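PDB 5IPW: oligopeptide ABC transporter, periplasmic oligopeptide-binding protein, putative from Thermotoga maritima MSB8, which probably binds oligopeptides in the periplasm and hands them to an ABC transporter for uptake. Local coordinates for residues I155-E160 and F169-P174; G189-Y194 and E235-S240; G524-Y529 and R554-Y559. One frame throughout, in Å; residues are numbered along the deposited sequence.

Interaction 1: I155-E160 and F169-P174; sequences IGVKVE and FEFSKP
Strands 157-160 and 169-171 run antiparallel at 162°, with Val157 facing Phe171, Lys158 facing Glu170 and Val159 facing Phe169. Lys158 and Glu170 form the hydrogen-bonded pair. Lys158 N gives to Glu170 O at 2.7 Å, and Glu170 N returns a bond to Lys158 O at 2.7 Å, nearly straight at 175°. Two residues away on each segment, Ser172 N reaches Gly156 O at 2.9 Å, from above the carbonyl plane. Ser172 OG adds a weak bond to the same oxygen. The two flanking pairs are non-hydrogen-bonded. At one of them Val157 CA approaches Glu170 O at 3.3 Å in a CA-H...O contact. Together the strands make a beta hairpin, with strand 157-163 at the edge of a five-stranded antiparallel sheet. Strand 110-115 pairs with the other side of strand 166-171.

Val157, Val159, Phe169 and Phe171 share one face of the sheet. Val157 lies beside Phe171 and points the same way. Val157 CG2, anti to the backbone N, sits over the ring face toward the rim, 3.9 Å from the Phe171 ring centroid, in a CH-pi contact. Ile155 CG2 meets Phe171 CD1 at 3.9 Å. Val159 and Phe169 also lie side by side, and Val159 CG2 touches CD2 and CE2 of that ring while CG1 stands over a face. Val157 CG2 comes to the edge of the Phe169 ring. Helix 129-140 packs on this face through Ile132, Val133 and Val136, and Phe178 meets both rings. On the opposite face, the side chains of Lys158 and Glu170 come nearest at CB, and the lysine then leads away.

Interaction 2: G189-Y194 and E235-S240; sequences GAPAHY and ELPTLS
Pro237 lays its CD over the ring face of Tyr194, and no hydrogen bond joins the two segments. In this CH-pi contact Pro237 CD is 3.9 Å from the Tyr194 ring centroid, 27° off the normal. It is offset toward the rim, and Tyr194 CG, the nearest ring atom, is 3.5 Å from Pro237 CD. Tyr194 CG stands anti to its backbone N (chi1 176°), on the side of Pro237 CD. Glu235 O lies over the same face of the ring, 3.8 Å from Tyr194 CE1. The tyrosine hydroxyl touches Glu235 CB but has its hydrogen bond with Asn233.

Leu236 CD1 touches two side chains, meeting Tyr194 CD2 and Pro191 CG at 3.9 Å each. Pro191 CB also packs on Pro237 CB at 4.0 Å. His193 meets Pro237 CG obliquely with NE2, and that nitrogen is held by a hydrogen bond with Asp123. Trp121 touches both Pro191 and His193.

The backbone of Thr238 bonds to Ser122, which places the loop. Pro191 occupies the N-cap position of the short helix 192-195. This is a proline-aromatic contact between a helix start and a loop within the family 5 solute-binding protein region.

Interaction 3: G524-Y529 and R554-Y559; sequences GWISYY and RLVDLY
Tyr529 OH gives a 2.8 Å hydrogen bond to Asp557 OD2, joining two helical segments whose axes stay 11.1 Å apart and cross at -47°. The polar tip is the close part of the contact, and it lies on the partly exposed side, with Tyr529, Arg554 and Asp557. Tyr529 CG is anti to the backbone N, and the ring reaches across to helix 554-559. There it meets the carboxylate with its edge, the two planes 61° apart. The hydroxyl arrives on the syn side of OD2, 21° out of the carboxylate plane. Arg554 has a chain bent at chi2 and chi3; its NH1 makes a salt bridge of 2.6 Å with Asp557 OD2. Its NH2 is paired with Glu550.

The apolar part is more widely spaced, although Ile526 and Val556 are buried. Val556 CG1 is 4.3 Å from Tyr529 CD1, and Val556 CG2 is 4.3 Å from Ile526 CG2. These are the closest approaches of Val556 to the other segment. Tyr553 stacks on the tyrosine ring, and Ile530 and Ile534 extend the packing along helix 523-534.

Two donors thus converge on one carboxylate oxygen. The neighbouring guanidinium and hydroxyl would be expected to favour the charged form of Asp557.

In the fold
The three contacts follow one another along the chain, so none crosses or encloses another. Interaction 1 comes first and closes a short hairpin, with eight residues between its segments. The chain then passes from strand 166-171 to helix 192-195, where interaction 2 opens. Its 40-residue loop includes helices 205-209 and 220-227, and it returns just before strand 242-244. Both contacts border helix 129-140, and their nearest atoms are about 8 Å apart. Interaction 3 lies much later, with 24 residues between its segments, and ties helix 523-534 to helix 550-564. Its centre is about 26 Å from that of interaction 1 and about 44 Å from that of interaction 2.

Interaction 1: I155-E160 and F169-P174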
loop_
_atom_site.group_PDB
_atom_site.type_symbol
_atom_site.label_atom_id
_atom_site.label_comp_id
_atom_site.label_asym_id
_atom_site.label_seq_id
_atom_site.Cartn_x
_atom_site.Cartn_y
_atom_site.Cartn_z
ATOM N N ILE A 155 8.097 18.776 6.282
ATOM C CA ILE A 155 7.226 19.602 7.100
ATOM C C ILE A 155 8.001 19.720 8.407
ATOM O O ILE A 155 8.505 18.717 8.910
ATOM C CB ILE A 155 5.852 18.951 7.349
ATOM C CG1 ILE A 155 5.154 18.676 6.012
ATOM C CG2 ILE A 155 4.998 19.844 8.245
ATOM C CD1 ILE A 155 3.718 18.217 6.133
ATOM N N GLY A 156 8.127 20.924 8.949
ATOM C CA GLY A 156 8.889 21.103 10.187
ATOM C C GLY A 156 8.328 20.251 11.313
ATOM O O GLY A 156 7.114 20.231 11.532
ATOM N N VAL A 157 9.202 19.537 12.020
ATOM C CA VAL A 157 8.768 18.681 13.128
ATOM C C VAL A 157 9.732 18.725 14.314
ATOM O O VAL A 157 10.951 18.672 14.143
ATOM C CB VAL A 157 8.561 17.214 12.673
ATOM C CG1 VAL A 157 9.878 16.556 12.277
ATOM C CG2 VAL A 157 7.853 16.409 13.757
ATOM N N LYS A 158 9.162 18.819 15.514
ATOM C CA LYS A 158 9.923 18.734 16.756
ATOM C C LYS A 158 9.439 17.504 17.525
ATOM O O LYS A 158 8.237 17.333 17.740
ATOM C CB LYS A 158 9.737 20.005 17.598
ATOM C CG LYS A 158 11.038 20.650 18.065
ATOM C CD LYS A 158 11.857 19.746 18.980
ATOM C CE LYS A 158 13.300 20.222 19.097
ATOM N NZ LYS A 158 14.232 19.103 19.418
ATOM N N VAL A 159 10.378 16.653 17.926
ATOM C CA VAL A 159 10.057 15.401 18.600
ATOM C C VAL A 159 10.795 15.298 19.930
ATOM O O VAL A 159 12.011 15.480 19.990
ATOM C CB VAL A 159 10.398 14.189 17.703
ATOM C CG1 VAL A 159 10.146 12.874 18.430
ATOM C CG2 VAL A 159 9.565 14.235 16.429
ATOM N N GLU A 160 10.054 14.988 20.988
ATOM C CA GLU A 160 10.630 14.924 22.325
ATOM C C GLU A 160 9.966 13.860 23.195
ATOM O O GLU A 160 8.785 13.553 23.047
ATOM C CB GLU A 160 10.546 16.300 23.007
ATOM C CG GLU A 160 9.251 17.067 22.742
ATOM C CD GLU A 160 9.108 18.341 23.565
ATOM O OE1 GLU A 160 8.103 19.061 23.366
ATOM O OE2 GLU A 160 9.986 18.630 24.408
ATOM N N PHE A 169 5.152 14.429 18.860
ATOM C CA PHE A 169 5.510 14.962 17.551
ATOM C C PHE A 169 4.780 16.284 17.389
ATOM O O PHE A 169 3.554 16.294 17.319
ATOM C CB PHE A 169 5.063 14.011 16.435
ATOM C CG PHE A 169 5.802 12.700 16.408
ATOM C CD1 PHE A 169 5.442 11.665 17.260
ATOM C CD2 PHE A 169 6.839 12.487 15.509
ATOM C CE1 PHE A 169 6.112 10.456 17.229
ATOM C CE2 PHE A 169 7.514 11.277 15.476
ATOM C CZ PHE A 169 7.151 10.261 16.337
ATOM N N GLU A 170 5.522 17.391 17.355
ATOM C CA GLU A 170 4.934 18.711 17.115
ATOM C C GLU A 170 5.354 19.207 15.744
ATOM O O GLU A 170 6.539 19.435 15.493
ATOM C CB GLU A 170 5.365 19.719 18.185
ATOM C CG GLU A 170 4.814 21.128 17.967
ATOM C CD GLU A 170 4.875 21.997 19.213
ATOM O OE1 GLU A 170 3.954 22.822 19.409
ATOM O OE2 GLU A 170 5.836 21.851 20.002
ATOM N N PHE A 171 4.377 19.371 14.860
ATOM C CA PHE A 171 4.630 19.894 13.524
ATOM C C PHE A 171 4.420 21.410 13.488
ATOM O O PHE A 171 3.693 21.963 14.311
ATOM C CB PHE A 171 3.703 19.219 12.511
ATOM C CG PHE A 171 4.034 17.780 12.251
ATOM C CD1 PHE A 171 5.007 17.442 11.329
ATOM C CD2 PHE A 171 3.367 16.762 12.922
ATOM C CE1 PHE A 171 5.317 16.115 11.080
ATOM C CE2 PHE A 171 3.670 15.434 12.676
ATOM C CZ PHE A 171 4.648 15.110 11.754
ATOM N N SER A 172 5.069 22.079 12.540
ATOM C CA SER A 172 4.766 23.481 12.263
ATOM C C SER A 172 3.502 23.501 11.422
ATOM O O SER A 172 3.532 23.018 10.299
ATOM C CB SER A 172 5.908 24.149 11.498
ATOM O OG SER A 172 6.322 23.364 10.393
ATOM N N LYS A 173 2.413 24.049 11.967
ATOM C CA LYS A 173 1.079 24.031 11.329
ATOM C C LYS A 173 0.365 22.685 11.524
ATOM O O LYS A 173 0.964 21.728 12.027
ATOM C CB LYS A 173 1.168 24.348 9.830
ATOM C CG LYS A 173 1.398 23.131 8.938
ATOM C CD LYS A 173 2.214 23.475 7.709
ATOM C CE LYS A 173 1.840 22.555 6.567
ATOM N NZ LYS A 173 2.833 22.632 5.467
ATOM N N PRO A 174 -0.918 22.602 11.119
ATOM C CA PRO A 174 -1.576 21.306 11.174
ATOM C C PRO A 174 -1.124 20.354 10.076
ATOM O O PRO A 174 -0.604 20.784 9.045
ATOM C CB PRO A 174 -3.055 21.667 11.013
ATOM C CG PRO A 174 -3.141 23.052 11.560
ATOM C CD PRO A 174 -1.914 23.676 10.960
#

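Interaction 2: G189-Y194 and E235-S240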
loop_
_atom_site.group_PDB
_atom_site.type_symbol
_atom_site.label_atom_id
_atom_site.label_comp_id
_atom_site.label_asym_id
_atom_site.label_seq_id
_atom_site.Cartn_x
_atom_site.Cartn_y
_atom_site.Cartn_z
ATOM N N GLY A 189 11.288 3.634 15.896
ATOM C CA GLY A 189 12.623 4.137 16.219
ATOM C C GLY A 189 13.709 3.094 16.048
ATOM O O GLY A 189 13.543 2.138 15.299
ATOM N N ALA A 190 14.824 3.289 16.747
ATOM C CA ALA A 190 15.975 2.401 16.639
ATOM C C ALA A 190 16.729 2.362 17.968
ATOM O O ALA A 190 16.599 3.273 18.782
ATOM C CB ALA A 190 16.888 2.875 15.516
ATOM N N PRO A 191 17.522 1.303 18.195
ATOM C CA PRO A 191 18.132 1.071 19.510
ATOM C C PRO A 191 19.359 1.933 19.785
ATOM O O PRO A 191 20.486 1.546 19.478
ATOM C CB PRO A 191 18.503 -0.410 19.458
ATOM C CG PRO A 191 18.750 -0.678 18.012
ATOM C CD PRO A 191 17.793 0.198 17.257
ATOM N N ALA A 192 19.125 3.096 20.380
ATOM C CA ALA A 192 20.193 4.035 20.703
ATOM C C ALA A 192 21.290 3.395 21.545
ATOM O O ALA A 192 22.469 3.676 21.349
ATOM C CB ALA A 192 19.623 5.240 21.423
ATOM N N HIS A 193 20.910 2.523 22.470
ATOM C CA HIS A 193 21.893 1.896 23.361
ATOM C C HIS A 193 22.929 1.078 22.586
ATOM O O HIS A 193 24.070 0.932 23.034
ATOM C CB HIS A 193 21.200 1.028 24.418
ATOM C CG HIS A 193 20.675 -0.272 23.896
ATOM N ND1 HIS A 193 19.487 -0.375 23.203
ATOM C CD2 HIS A 193 21.175 -1.529 23.975
ATOM C CE1 HIS A 193 19.280 -1.637 22.871
ATOM N NE2 HIS A 193 20.289 -2.360 23.333
ATOM N N TYR A 194 22.521 0.548 21.432
ATOM C CA TYR A 194 23.411 -0.202 20.554
ATOM C C TYR A 194 24.094 0.683 19.516
ATOM O O TYR A 194 25.272 0.490 19.237
ATOM C CB TYR A 194 22.645 -1.313 19.826
ATOM C CG TYR A 194 23.488 -2.086 18.823
ATOM C CD1 TYR A 194 24.431 -3.021 19.244
ATOM C CD2 TYR A 194 23.341 -1.878 17.451
ATOM C CE1 TYR A 194 25.206 -3.724 18.328
ATOM C CE2 TYR A 194 24.105 -2.580 16.527
ATOM C CZ TYR A 194 25.039 -3.495 16.968
ATOM O OH TYR A 194 25.791 -4.184 16.053
ATOM N N GLU A 235 23.483 -8.765 15.040
ATOM C CA GLU A 235 23.688 -8.203 16.368
ATOM C C GLU A 235 22.752 -7.050 16.688
ATOM O O GLU A 235 22.720 -6.591 17.819
ATOM C CB GLU A 235 25.145 -7.757 16.529
ATOM C CG GLU A 235 26.124 -8.913 16.595
ATOM C CD GLU A 235 26.016 -9.700 17.884
ATOM O OE1 GLU A 235 25.889 -9.077 18.956
ATOM O OE2 GLU A 235 26.077 -10.944 17.834
ATOM N N LEU A 236 21.986 -6.599 15.704
ATOM C CA LEU A 236 21.109 -5.444 15.867
ATOM C C LEU A 236 19.878 -5.764 16.741
ATOM O O LEU A 236 19.050 -6.584 16.361
ATOM C CB LEU A 236 20.657 -4.966 14.490
ATOM C CG LEU A 236 19.718 -3.772 14.446
ATOM C CD1 LEU A 236 20.426 -2.562 15.018
ATOM C CD2 LEU A 236 19.244 -3.489 13.027
ATOM N N PRO A 237 19.750 -5.118 17.913
ATOM C CA PRO A 237 18.539 -5.320 18.707
ATOM C C PRO A 237 17.310 -4.891 17.942
ATOM O O PRO A 237 17.367 -3.916 17.188
ATOM C CB PRO A 237 18.745 -4.395 19.909
ATOM C CG PRO A 237 20.220 -4.272 20.030
ATOM C CD PRO A 237 20.715 -4.254 18.613
ATOM N N THR A 238 16.213 -5.605 18.140
ATOM C CA THR A 238 15.008 -5.368 17.360
ATOM C C THR A 238 13.733 -5.463 18.214
ATOM O O THR A 238 13.732 -6.082 19.286
ATOM C CB THR A 238 14.929 -6.355 16.168
ATOM O OG1 THR A 238 13.762 -6.093 15.375
ATOM C CG2 THR A 238 14.874 -7.777 16.652
ATOM N N LEU A 239 12.670 -4.833 17.711
ATOM C CA LEU A 239 11.324 -4.946 18.273
ATOM C C LEU A 239 10.453 -5.919 17.475
ATOM O O LEU A 239 9.291 -6.145 17.811
ATOM C CB LEU A 239 10.661 -3.561 18.320
ATOM C CG LEU A 239 11.345 -2.573 19.283
ATOM C CD1 LEU A 239 10.880 -1.148 19.068
ATOM C CD2 LEU A 239 11.121 -2.965 20.730
ATOM N N SER A 240 11.016 -6.507 16.423
ATOM C CA SER A 240 10.254 -7.406 15.553
ATOM C C SER A 240 9.967 -8.758 16.213
ATOM O O SER A 240 10.686 -9.180 17.118
ATOM C CB SER A 240 11.012 -7.629 14.246
ATOM O OG SER A 240 11.058 -6.446 13.484
#

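Interaction 3: G524-Y529 and R554-Y559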
loop_
_atom_site.group_PDB
_atom_site.type_symbol
_atom_site.label_atom_id
_atom_site.label_comp_id
_atom_site.label_asym_id
_atom_site.label_seq_id
_atom_site.Cartn_x
_atom_site.Cartn_y
_atom_site.Cartn_z
ATOM N N GLY A 524 -2.087 23.608 -15.426
ATOM C CA GLY A 524 -1.836 25.046 -15.370
ATOM C C GLY A 524 -2.814 25.724 -14.428
ATOM O O GLY A 524 -2.419 26.351 -13.441
ATOM N N TRP A 525 -4.097 25.561 -14.729
ATOM C CA TRP A 525 -5.173 26.169 -13.949
ATOM C C TRP A 525 -5.276 25.620 -12.529
ATOM O O TRP A 525 -5.496 26.382 -11.586
ATOM C CB TRP A 525 -6.510 25.986 -14.676
ATOM C CG TRP A 525 -6.643 26.890 -15.856
ATOM C CD1 TRP A 525 -6.354 26.599 -17.158
ATOM C CD2 TRP A 525 -7.084 28.248 -15.837
ATOM N NE1 TRP A 525 -6.597 27.692 -17.954
ATOM C CE2 TRP A 525 -7.047 28.718 -17.166
ATOM C CE3 TRP A 525 -7.516 29.112 -14.824
ATOM C CZ2 TRP A 525 -7.424 30.016 -17.509
ATOM C CZ3 TRP A 525 -7.890 30.402 -15.165
ATOM C CH2 TRP A 525 -7.841 30.842 -16.498
ATOM N N ILE A 526 -5.122 24.306 -12.382
ATOM C CA ILE A 526 -5.152 23.657 -11.070
ATOM C C ILE A 526 -4.080 24.239 -10.150
ATOM O O ILE A 526 -4.313 24.449 -8.962
ATOM C CB ILE A 526 -4.961 22.129 -11.195
ATOM C CG1 ILE A 526 -6.190 21.502 -11.856
ATOM C CG2 ILE A 526 -4.729 21.486 -9.830
ATOM C CD1 ILE A 526 -5.934 20.137 -12.445
ATOM N N SER A 527 -2.902 24.489 -10.706
ATOM C CA SER A 527 -1.803 25.074 -9.952
ATOM C C SER A 527 -2.085 26.550 -9.645
ATOM O O SER A 527 -1.774 27.039 -8.554
ATOM C CB SER A 527 -0.511 24.920 -10.745
ATOM O OG SER A 527 0.616 25.170 -9.941
ATOM N N TYR A 528 -2.682 27.246 -10.614
ATOM C CA TYR A 528 -3.122 28.635 -10.438
ATOM C C TYR A 528 -4.191 28.748 -9.336
ATOM O O TYR A 528 -4.164 29.681 -8.529
ATOM C CB TYR A 528 -3.622 29.204 -11.782
ATOM C CG TYR A 528 -4.241 30.589 -11.718
ATOM C CD1 TYR A 528 -3.601 31.637 -11.055
ATOM C CD2 TYR A 528 -5.458 30.857 -12.344
ATOM C CE1 TYR A 528 -4.162 32.902 -10.997
ATOM C CE2 TYR A 528 -6.028 32.122 -12.294
ATOM C CZ TYR A 528 -5.374 33.141 -11.617
ATOM O OH TYR A 528 -5.924 34.401 -11.554
ATOM N N TYR A 529 -5.097 27.773 -9.287
ATOM C CA TYR A 529 -6.189 27.759 -8.315
ATOM C C TYR A 529 -5.683 27.553 -6.893
ATOM O O TYR A 529 -6.000 28.325 -5.992
ATOM C CB TYR A 529 -7.165 26.647 -8.673
ATOM C CG TYR A 529 -8.353 26.516 -7.751
ATOM C CD1 TYR A 529 -8.265 25.800 -6.563
ATOM C CD2 TYR A 529 -9.577 27.088 -8.084
ATOM C CE1 TYR A 529 -9.358 25.668 -5.723
ATOM C CE2 TYR A 529 -10.677 26.960 -7.254
ATOM C CZ TYR A 529 -10.566 26.248 -6.075
ATOM O OH TYR A 529 -11.660 26.120 -5.247
ATOM N N ARG A 554 -13.440 21.615 -7.151
ATOM C CA ARG A 554 -14.044 21.124 -5.917
ATOM C C ARG A 554 -13.235 19.969 -5.327
ATOM O O ARG A 554 -12.954 19.950 -4.125
ATOM C CB ARG A 554 -15.503 20.698 -6.172
ATOM C CG ARG A 554 -16.503 21.175 -5.124
ATOM C CD ARG A 554 -16.332 22.650 -4.768
ATOM N NE ARG A 554 -16.004 23.480 -5.931
ATOM C CZ ARG A 554 -15.390 24.664 -5.879
ATOM N NH1 ARG A 554 -15.018 25.197 -4.719
ATOM N NH2 ARG A 554 -15.139 25.324 -7.004
ATOM N N LEU A 555 -12.860 19.013 -6.178
ATOM C CA LEU A 555 -11.999 17.895 -5.766
ATOM C C LEU A 555 -10.705 18.363 -5.105
ATOM O O LEU A 555 -10.193 17.698 -4.209
ATOM C CB LEU A 555 -11.661 16.991 -6.953
ATOM C CG LEU A 555 -12.724 15.977 -7.357
ATOM C CD1 LEU A 555 -12.351 15.329 -8.680
ATOM C CD2 LEU A 555 -12.913 14.913 -6.288
ATOM N N VAL A 556 -10.178 19.502 -5.546
ATOM C CA VAL A 556 -8.995 20.080 -4.915
ATOM C C VAL A 556 -9.340 20.472 -3.487
ATOM O O VAL A 556 -8.638 20.095 -2.554
ATOM C CB VAL A 556 -8.469 21.315 -5.676
ATOM C CG1 VAL A 556 -7.307 21.957 -4.934
ATOM C CG2 VAL A 556 -8.040 20.935 -7.088
ATOM N N ASP A 557 -10.430 21.222 -3.330
ATOM C CA ASP A 557 -10.887 21.687 -2.016
ATOM C C ASP A 557 -11.051 20.532 -1.036
ATOM O O ASP A 557 -10.631 20.624 0.124
ATOM C CB ASP A 557 -12.216 22.437 -2.143
ATOM C CG ASP A 557 -12.062 23.794 -2.801
ATOM O OD1 ASP A 557 -11.156 24.554 -2.395
ATOM O OD2 ASP A 557 -12.853 24.098 -3.718
ATOM N N LEU A 558 -11.659 19.452 -1.522
ATOM C CA LEU A 558 -11.821 18.234 -0.738
ATOM C C LEU A 558 -10.480 17.707 -0.244
ATOM O O LEU A 558 -10.330 17.412 0.943
ATOM C CB LEU A 558 -12.535 17.151 -1.556
ATOM C CG LEU A 558 -14.011 17.383 -1.907
ATOM C CD1 LEU A 558 -14.575 16.166 -2.624
ATOM C CD2 LEU A 558 -14.845 17.692 -0.672
ATOM N N TYR A 559 -9.505 17.596 -1.146
ATOM C CA TYR A 559 -8.202 17.064 -0.760
ATOM C C TYR A 559 -7.556 17.886 0.343
ATOM O O TYR A 559 -7.041 17.332 1.311
ATOM C CB TYR A 559 -7.225 16.985 -1.933
ATOM C CG TYR A 559 -5.880 16.493 -1.462
ATOM C CD1 TYR A 559 -5.674 15.145 -1.182
ATOM C CD2 TYR A 559 -4.836 17.381 -1.227
ATOM C CE1 TYR A 559 -4.457 14.692 -0.713
ATOM C CE2 TYR A 559 -3.618 16.937 -0.758
ATOM C CZ TYR A 559 -3.434 15.592 -0.501
ATOM O OH TYR A 559 -2.221 15.149 -0.037
#